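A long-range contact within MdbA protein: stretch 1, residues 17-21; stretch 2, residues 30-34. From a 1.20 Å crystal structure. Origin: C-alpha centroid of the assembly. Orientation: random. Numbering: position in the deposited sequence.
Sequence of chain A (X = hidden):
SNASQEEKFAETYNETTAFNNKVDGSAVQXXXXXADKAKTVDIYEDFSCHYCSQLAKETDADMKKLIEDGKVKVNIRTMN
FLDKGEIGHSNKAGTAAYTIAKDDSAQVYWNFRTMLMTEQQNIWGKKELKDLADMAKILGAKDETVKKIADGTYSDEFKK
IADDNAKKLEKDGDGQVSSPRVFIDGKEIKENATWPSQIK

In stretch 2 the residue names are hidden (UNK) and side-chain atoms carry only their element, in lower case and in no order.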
# COMPACT_ATOMS: atom_id res chain seq x y z
N THR A 17 13.86 -2.55 -5.56
CA THR A 17 13.75 -2.43 -4.11
C THR A 17 14.82 -3.28 -3.46
O THR A 17 15.33 -4.25 -4.04
CB THR A 17 12.36 -2.89 -3.62
OG1 THR A 17 12.11 -4.21 -4.07
CG2 THR A 17 11.25 -1.97 -4.20
N ALA A 18 15.20 -2.88 -2.25
CA ALA A 18 16.15 -3.64 -1.41
C ALA A 18 15.57 -3.69 -0.01
O ALA A 18 16.19 -3.23 0.96
CB ALA A 18 17.55 -3.04 -1.42
N PHE A 19 14.44 -4.35 0.12
CA PHE A 19 13.83 -4.59 1.41
C PHE A 19 12.87 -5.76 1.31
O PHE A 19 12.65 -6.32 0.21
CB PHE A 19 13.15 -3.33 1.97
CG PHE A 19 12.15 -2.69 1.05
CD1 PHE A 19 10.87 -3.19 0.88
CD2 PHE A 19 12.51 -1.58 0.30
CE1 PHE A 19 9.97 -2.58 0.02
CE2 PHE A 19 11.62 -0.95 -0.54
CZ PHE A 19 10.34 -1.46 -0.69
N ASN A 20 12.39 -6.19 2.47
CA ASN A 20 11.49 -7.33 2.60
C ASN A 20 10.07 -6.87 2.85
O ASN A 20 9.84 -5.77 3.34
CB ASN A 20 11.97 -8.18 3.78
CG ASN A 20 13.41 -8.56 3.65
OD1 ASN A 20 13.80 -8.99 2.56
ND2 ASN A 20 14.20 -8.32 4.66
N ASN A 21 9.14 -7.75 2.50
CA ASN A 21 7.73 -7.50 2.68
C ASN A 21 7.12 -8.67 3.40
O ASN A 21 7.30 -9.81 2.97
CB ASN A 21 6.99 -7.31 1.34
CG ASN A 21 7.21 -8.48 0.36
OD1 ASN A 21 8.35 -8.87 0.10
ND2 ASN A 21 6.14 -9.00 -0.21
N UNK A 30 7.25 -3.34 5.65
CA UNK A 30 8.39 -3.17 4.78
C UNK A 30 9.59 -2.82 5.64
O UNK A 30 9.60 -1.81 6.34
c UNK A 30 8.15 -2.05 3.76
c UNK A 30 6.82 -2.16 3.00
c UNK A 30 6.73 -3.45 2.19
c UNK A 30 6.69 -0.95 2.06
N UNK A 31 10.62 -3.64 5.57
CA UNK A 31 11.78 -3.49 6.45
C UNK A 31 12.93 -4.20 5.78
O UNK A 31 12.74 -5.20 5.09
c UNK A 31 11.57 -5.55 7.93
c UNK A 31 12.57 -3.46 8.84
c UNK A 31 11.55 -4.03 7.88
N UNK A 32 14.13 -3.66 5.96
CA UNK A 32 15.27 -4.33 5.40
C UNK A 32 16.09 -5.05 6.44
O UNK A 32 15.95 -4.84 7.65
o UNK A 32 16.96 -2.70 5.49
c UNK A 32 16.11 -3.38 4.61
N UNK A 33 16.95 -5.94 5.96
CA UNK A 33 17.91 -6.64 6.80
C UNK A 33 18.89 -5.68 7.51
O UNK A 33 19.53 -6.07 8.47
o UNK A 33 16.74 -9.04 5.96
c UNK A 33 17.90 -8.86 5.54
o UNK A 33 18.45 -9.66 4.75
c UNK A 33 18.72 -7.64 5.98
N UNK A 34 18.98 -4.44 7.04
CA UNK A 34 19.85 -3.45 7.68
C UNK A 34 19.22 -2.78 8.88
O UNK A 34 19.85 -1.98 9.53
n UNK A 34 22.66 -1.40 2.41
c UNK A 34 20.95 -2.92 5.48
c UNK A 34 22.09 -2.44 3.32
c UNK A 34 20.25 -2.37 6.70
c UNK A 34 21.44 -1.83 4.54

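Position 30 carries four side-chain carbons and no heteroatom. The carbon bonded to CA leads to a second, and that second carbon holds the remaining two, so the fork lies one atom beyond CB. One of the terminal carbons sits 4.0 Å from CE1 of Phe19, approaching the ring obliquely, and the same carbon is 4.0 Å from CB of Asn21. An unbranched CB followed by a fork into two methyl groups identifies Leu30; isoleucine would branch at CB itself. The methyl in contact is CD2, and the rotamer is m for chi1 and t for chi2. The backbone adds a CA-H...O contact, with CA of Leu30 3.3 Å from O of Asn20 and an angle of 157° at the hydrogen.

Position 31 has three carbons, one bonded to CA and carrying the other two. Their nearest approach to stretch 1 is 4.9 Å, from one terminal carbon to O of Asn20, so identity rests on branching rather than on a close contact. A fork at CB made of carbon alone is that of Val31; threonine would have the same shape, but with an oxygen on one branch. Its main chain is much more engaged: N of Asn20 donates to O of Val31 at 2.8 Å, and N of Val31 donates to O of Asn20 at 3.2 Å, both with N-H...O angles of 160°. This reciprocal pair defines an antiparallel hydrogen-bonded bridge.

Position 32 has one carbon followed by one oxygen, the shortest hydroxyl side chain. Its CB lies 3.7 Å from O of Ala18 and 4.0 Å from CB of Phe19. A lone CB bearing oxygen gives Ser32. Its OG accepts a hydrogen bond from the backbone N of position 34 at 3.1 Å.

Position 33 shows two carbons, the second carrying two oxygens, one of them 2.9 Å from ND2 of Asn20. This planar end could be drawn only as a carboxylate, since an amide would need a nitrogen, and the single carbon before it makes the residue Asp33 rather than glutamate. The contact is a hydrogen bond from ND2 of Asn20 to OD1 of Asp33, short but noticeably bent, with an N-H...O angle of 134°.

Position 34 has four carbons in a row ending in nitrogen. The last carbon before the nitrogen is 6.4 Å from O of Ala18, so nothing touches stretch 1. The unbranched chain is that of Lys34. Chi2 to chi4 are all t, so it is extended; the residue touches a crystal neighbour.

The contact is thus a short antiparallel pairing that buries 315 Å² in total. The Asn20-Val31 pair supplies the two backbone hydrogen bonds, and Asn21-Leu30 follows as a non-hydrogen-bonded pair with CA atoms 4.9 Å apart. Side chains of these successive pairs alternate between the faces of the sheet: Asn21 and Leu30 share one, Asn20 and Val31 the other. Beside this ladder, the buried Phe19 and Leu30 make an apolar contact, while the exposed Asn20 reaches past the strand pairing to Asp33.

Stretch 2, residues 30-34: LVSDK
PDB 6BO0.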